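Aspartate aminotransferase (Rhodobacter sphaeroides, PDB 3NRA) probably catalyses the pyridoxal-phosphate-dependent transfer of an amino group from L-aspartate to 2-oxoglutarate, giving oxaloacetate and L-glutamate. Local coordinates at residues L155-L169 with A192-I204. Residues are numbered along the deposited sequence; the frame is centred on the assembly and turned at random. Where two conformers were deposited one is given.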
loop_
_atom_site.group_PDB
_atom_site.type_symbol
_atom_site.label_atom_id
_atom_site.label_comp_id
_atom_site.label_asym_id
_atom_site.label_seq_id
_atom_site.Cartn_x
_atom_site.Cartn_y
_atom_site.Cartn_z
ATOM N N LEU B 155 -4.334 21.339 -20.431
ATOM C CA LEU B 155 -5.017 22.291 -19.561
ATOM C C LEU B 155 -4.460 23.651 -19.864
ATOM O O LEU B 155 -3.345 23.957 -19.461
ATOM C CB LEU B 155 -4.791 21.960 -18.065
ATOM C CG LEU B 155 -5.595 22.751 -17.014
ATOM C CD1 LEU B 155 -7.084 22.472 -17.144
ATOM C CD2 LEU B 155 -5.106 22.438 -15.562
ATOM N N ASP B 156 -5.252 24.484 -20.546
ATOM C CA ASP B 156 -4.846 25.825 -20.865
ATOM C C ASP B 156 -5.235 26.744 -19.698
ATOM O O ASP B 156 -6.095 27.599 -19.820
ATOM C CB ASP B 156 -5.463 26.288 -22.218
ATOM C CG ASP B 156 -4.754 25.663 -23.431
ATOM O OD1 ASP B 156 -3.518 25.752 -23.513
ATOM O OD2 ASP B 156 -5.433 25.055 -24.284
ATOM N N TYR B 157 -4.588 26.523 -18.561
ATOM C CA TYR B 157 -4.933 27.214 -17.310
ATOM C C TYR B 157 -4.391 28.624 -17.261
ATOM O O TYR B 157 -4.842 29.416 -16.431
ATOM C CB TYR B 157 -4.416 26.423 -16.077
ATOM C CG TYR B 157 -2.899 26.399 -15.936
ATOM C CD1 TYR B 157 -2.121 25.490 -16.657
ATOM C CD2 TYR B 157 -2.246 27.280 -15.068
ATOM C CE1 TYR B 157 -0.718 25.490 -16.554
ATOM C CE2 TYR B 157 -0.863 27.280 -14.951
ATOM C CZ TYR B 157 -0.104 26.384 -15.711
ATOM O OH TYR B 157 1.248 26.387 -15.603
ATOM N N VAL B 158 -3.389 28.948 -18.115
ATOM C CA VAL B 158 -2.799 30.283 -18.099
ATOM C C VAL B 158 -3.721 31.283 -18.803
ATOM O O VAL B 158 -3.787 31.338 -20.074
ATOM C CB VAL B 158 -1.383 30.334 -18.703
ATOM C CG1 VAL B 158 -0.879 31.771 -18.695
ATOM C CG2 VAL B 158 -0.418 29.437 -17.881
ATOM N N SER B 159 -4.452 32.053 -17.983
ATOM C CA SER B 159 -5.533 32.907 -18.455
ATOM C C SER B 159 -5.986 33.826 -17.322
ATOM O O SER B 159 -6.020 33.413 -16.173
ATOM C CB SER B 159 -6.729 32.055 -18.895
ATOM O OG SER B 159 -7.839 32.874 -19.296
ATOM N N ALA B 160 -6.366 35.052 -17.670
ATOM C CA ALA B 160 -7.066 35.970 -16.736
ATOM C C ALA B 160 -8.533 35.547 -16.472
ATOM O O ALA B 160 -9.155 36.018 -15.505
ATOM C CB ALA B 160 -7.031 37.395 -17.277
ATOM N N ASP B 161 -9.082 34.697 -17.342
ATOM C CA ASP B 161 -10.437 34.138 -17.146
ATOM C C ASP B 161 -10.387 33.030 -16.111
ATOM O O ASP B 161 -10.023 31.887 -16.432
ATOM C CB ASP B 161 -10.995 33.592 -18.477
ATOM C CG ASP B 161 -12.414 33.015 -18.346
ATOM O OD1 ASP B 161 -13.017 33.062 -17.232
ATOM O OD2 ASP B 161 -12.916 32.515 -19.373
ATOM N N GLU B 162 -10.846 33.337 -14.900
ATOM C CA GLU B 162 -10.840 32.370 -13.818
ATOM C C GLU B 162 -12.227 31.687 -13.582
ATOM O O GLU B 162 -12.484 31.160 -12.515
ATOM C CB GLU B 162 -10.300 33.048 -12.526
ATOM C CG GLU B 162 -8.837 33.617 -12.720
ATOM C CD GLU B 162 -8.018 33.729 -11.406
ATOM O OE1 GLU B 162 -8.532 34.329 -10.419
ATOM O OE2 GLU B 162 -6.838 33.281 -11.404
ATOM N N THR B 163 -13.079 31.668 -14.604
ATOM C CA THR B 163 -14.392 30.988 -14.514
ATOM C C THR B 163 -14.326 29.537 -15.014
ATOM O O THR B 163 -15.313 28.823 -14.983
ATOM C CB THR B 163 -15.483 31.731 -15.311
ATOM O OG1 THR B 163 -15.180 31.671 -16.709
ATOM C CG2 THR B 163 -15.610 33.190 -14.854
ATOM N N ARG B 164 -13.180 29.120 -15.502
ATOM C CA ARG B 164 -12.986 27.728 -15.833
ATOM C C ARG B 164 -11.546 27.349 -15.675
ATOM O O ARG B 164 -10.657 28.231 -15.583
ATOM C CB ARG B 164 -13.484 27.444 -17.250
ATOM C CG ARG B 164 -12.758 28.187 -18.361
ATOM C CD ARG B 164 -13.467 27.958 -19.704
ATOM N NE ARG B 164 -12.892 28.794 -20.771
ATOM C CZ ARG B 164 -13.449 29.001 -21.977
ATOM N NH1 ARG B 164 -14.624 28.428 -22.307
ATOM N NH2 ARG B 164 -12.836 29.802 -22.867
ATOM N N ALA B 165 -11.304 26.042 -15.593
ATOM C CA ALA B 165 -9.961 25.513 -15.444
ATOM C C ALA B 165 -9.163 25.702 -16.727
ATOM O O ALA B 165 -7.992 26.004 -16.674
ATOM C CB ALA B 165 -10.009 24.070 -15.078
ATOM N N GLY B 166 -9.812 25.498 -17.867
ATOM C CA GLY B 166 -9.199 25.699 -19.176
ATOM C C GLY B 166 -8.899 24.413 -19.933
ATOM O O GLY B 166 -8.045 24.416 -20.821
ATOM N N LEU B 167 -9.587 23.317 -19.591
ATOM C CA LEU B 167 -9.369 22.036 -20.277
ATOM C C LEU B 167 -9.729 22.156 -21.755
ATOM O O LEU B 167 -10.758 22.747 -22.105
ATOM C CB LEU B 167 -10.200 20.904 -19.641
ATOM C CG LEU B 167 -9.847 19.460 -20.093
ATOM C CD1 LEU B 167 -8.431 19.056 -19.671
ATOM C CD2 LEU B 167 -10.848 18.456 -19.542
ATOM N N ASP B 168 -8.859 21.601 -22.607
ATOM C CA ASP B 168 -9.117 21.458 -24.031
ATOM C C ASP B 168 -10.088 20.290 -24.271
ATOM O O ASP B 168 -9.660 19.145 -24.467
ATOM C CB ASP B 168 -7.792 21.232 -24.773
ATOM C CG ASP B 168 -7.979 20.950 -26.248
ATOM O OD1 ASP B 168 -9.103 21.152 -26.786
ATOM O OD2 ASP B 168 -7.020 20.455 -26.870
ATOM N N LEU B 169 -11.386 20.602 -24.306
ATOM C CA LEU B 169 -12.426 19.565 -24.408
ATOM C C LEU B 169 -12.473 18.922 -25.784
ATOM O O LEU B 169 -12.789 17.734 -25.903
ATOM C CB LEU B 169 -13.798 20.119 -24.023
ATOM C CG LEU B 169 -13.892 20.544 -22.523
ATOM C CD1 LEU B 169 -15.005 21.577 -22.331
ATOM C CD2 LEU B 169 -14.076 19.358 -21.593
ATOM N N ALA B 192 -2.067 23.104 -10.157
ATOM C CA ALA B 192 -2.472 24.526 -10.372
ATOM C C ALA B 192 -3.544 25.052 -9.353
ATOM O O ALA B 192 -3.672 26.259 -9.144
ATOM C CB ALA B 192 -2.948 24.730 -11.812
ATOM N N GLY B 193 -4.317 24.143 -8.762
ATOM C CA GLY B 193 -5.361 24.517 -7.763
ATOM C C GLY B 193 -6.644 25.049 -8.375
ATOM O O GLY B 193 -7.533 25.509 -7.658
ATOM N N VAL B 194 -6.746 24.970 -9.709
ATOM C CA VAL B 194 -7.956 25.375 -10.409
ATOM C C VAL B 194 -9.026 24.264 -10.338
ATOM O O VAL B 194 -8.717 23.075 -10.306
ATOM C CB VAL B 194 -7.673 25.766 -11.889
ATOM C CG1 VAL B 194 -6.709 26.934 -11.956
ATOM C CG2 VAL B 194 -7.165 24.576 -12.672
ATOM N N VAL B 195 -10.276 24.680 -10.332
ATOM C CA VAL B 195 -11.424 23.774 -10.176
ATOM C C VAL B 195 -12.173 23.799 -11.484
ATOM O O VAL B 195 -12.319 24.853 -12.081
ATOM C CB VAL B 195 -12.347 24.268 -9.020
ATOM C CG1 VAL B 195 -13.714 23.611 -9.088
ATOM C CG2 VAL B 195 -11.656 24.010 -7.640
ATOM N N TYR B 196 -12.638 22.654 -11.941
ATOM C CA TYR B 196 -13.322 22.592 -13.248
ATOM C C TYR B 196 -14.715 23.206 -13.105
ATOM O O TYR B 196 -15.365 23.014 -12.113
ATOM C CB TYR B 196 -13.405 21.156 -13.753
ATOM C CG TYR B 196 -12.067 20.600 -14.243
ATOM C CD1 TYR B 196 -11.034 20.319 -13.356
ATOM C CD2 TYR B 196 -11.839 20.384 -15.578
ATOM C CE1 TYR B 196 -9.816 19.834 -13.795
ATOM C CE2 TYR B 196 -10.609 19.899 -16.029
ATOM C CZ TYR B 196 -9.613 19.627 -15.133
ATOM O OH TYR B 196 -8.410 19.130 -15.581
ATOM N N SER B 197 -15.123 24.008 -14.080
ATOM C CA SER B 197 -16.460 24.642 -14.065
ATOM C C SER B 197 -17.569 23.602 -14.230
ATOM O O SER B 197 -17.313 22.477 -14.670
ATOM C CB SER B 197 -16.575 25.657 -15.209
ATOM O OG SER B 197 -16.654 24.975 -16.459
ATOM N N ALA B 198 -18.793 23.998 -13.879
ATOM C CA ALA B 198 -20.007 23.203 -14.139
ATOM C C ALA B 198 -20.099 22.739 -15.598
ATOM O O ALA B 198 -20.399 21.601 -15.861
ATOM C CB ALA B 198 -21.281 24.030 -13.764
ATOM N N GLU B 199 -19.756 23.624 -16.518
ATOM C CA GLU B 199 -19.819 23.341 -17.940
ATOM C C GLU B 199 -18.719 22.345 -18.352
ATOM O O GLU B 199 -18.990 21.399 -19.075
ATOM C CB GLU B 199 -19.699 24.669 -18.746
ATOM C CG GLU B 199 -20.534 24.740 -20.008
ATOM C CD GLU B 199 -19.952 23.946 -21.201
ATOM O OE1 GLU B 199 -18.709 23.785 -21.282
ATOM O OE2 GLU B 199 -20.755 23.508 -22.078
ATOM N N GLU B 200 -17.492 22.532 -17.852
ATOM C CA GLU B 200 -16.408 21.567 -18.115
ATOM C C GLU B 200 -16.753 20.165 -17.639
ATOM O O GLU B 200 -16.519 19.198 -18.345
ATOM C CB GLU B 200 -15.081 22.022 -17.505
ATOM C CG GLU B 200 -14.405 23.192 -18.311
ATOM C CD GLU B 200 -13.241 23.808 -17.598
ATOM O OE1 GLU B 200 -13.328 24.045 -16.354
ATOM O OE2 GLU B 200 -12.242 24.107 -18.284
ATOM N N ILE B 201 -17.328 20.067 -16.450
ATOM C CA ILE B 201 -17.655 18.772 -15.873
ATOM C C ILE B 201 -18.828 18.136 -16.631
ATOM O O ILE B 201 -18.860 16.915 -16.820
ATOM C CB ILE B 201 -17.968 18.922 -14.362
ATOM C CG1 ILE B 201 -16.668 19.294 -13.600
ATOM C CG2 ILE B 201 -18.651 17.665 -13.784
ATOM C CD1 ILE B 201 -15.593 18.185 -13.533
ATOM N N GLY B 202 -19.753 18.966 -17.098
ATOM C CA GLY B 202 -20.877 18.503 -17.905
ATOM C C GLY B 202 -20.426 17.914 -19.230
ATOM O O GLY B 202 -20.890 16.849 -19.637
ATOM N N GLN B 203 -19.470 18.579 -19.857
ATOM C CA GLN B 203 -18.944 18.119 -21.135
ATOM C C GLN B 203 -18.063 16.898 -20.961
ATOM O O GLN B 203 -18.082 16.016 -21.800
ATOM C CB GLN B 203 -18.191 19.245 -21.881
ATOM C CG GLN B 203 -17.738 18.877 -23.366
ATOM C CD GLN B 203 -18.910 18.678 -24.343
ATOM O OE1 GLN B 203 -20.079 18.679 -23.949
ATOM N NE2 GLN B 203 -18.587 18.521 -25.625
ATOM N N ILE B 204 -17.314 16.834 -19.855
ATOM C CA ILE B 204 -16.522 15.640 -19.557
ATOM C C ILE B 204 -17.460 14.464 -19.370
ATOM O O ILE B 204 -17.225 13.400 -19.909
ATOM C CB ILE B 204 -15.631 15.800 -18.284
ATOM C CG1 ILE B 204 -14.378 16.658 -18.595
ATOM C CG2 ILE B 204 -15.193 14.415 -17.751
ATOM C CD1 ILE B 204 -13.658 17.167 -17.360
HETATM O O HOH W 1 -12.421 24.334 -20.912
HETATM O O HOH W 2 -15.833 18.569 -27.188
#
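The methyl of Ala165 sits squarely over one face of the Tyr196 ring, a CH-pi contact with CB 4.1 Å from the ring centroid, while Leu155 CD1 and Leu167 CB approach the ring obliquely. The Tyr157 ring is held between Ala192 CB over one face and Val158 CG2 over the opposite face, offset toward the rim. The flat group at the centre is the Glu200 carboxylate. Glu200 OE1 takes Ala165 N on the syn side (2.9 Å), a little out of plane, and Ser197 N through the anti lone pair. Glu200 OE2 receives Gly166 N through its syn lone pair (2.8 Å) and Leu167 N almost head-on along the C-O bond (3.1 Å); a water bridges it to Leu167 O. With CG anti to the carbonyl carbon (chi1 -75°) and the chain extended beyond, Glu200 reaches back past the start of its helix to these amides. Replacing Glu200 by an alanine removes the carboxylate, which would probably leave the amides of Ala165, Gly166, Leu167 and Ser197 without this acceptor and loosen the loop. Leu167 CD2 meets Ile204 CD1 at 3.8 Å, and Leu169 lies across Gln203 and Ile204. Ser197 OG accepts from Glu200 N (2.9 Å), completing a capping box at the N-terminus of helix 198-211, whose glutamate also ties down the loop after edge strand 149-154 in the seven-stranded sheet of this aminotransferase fold.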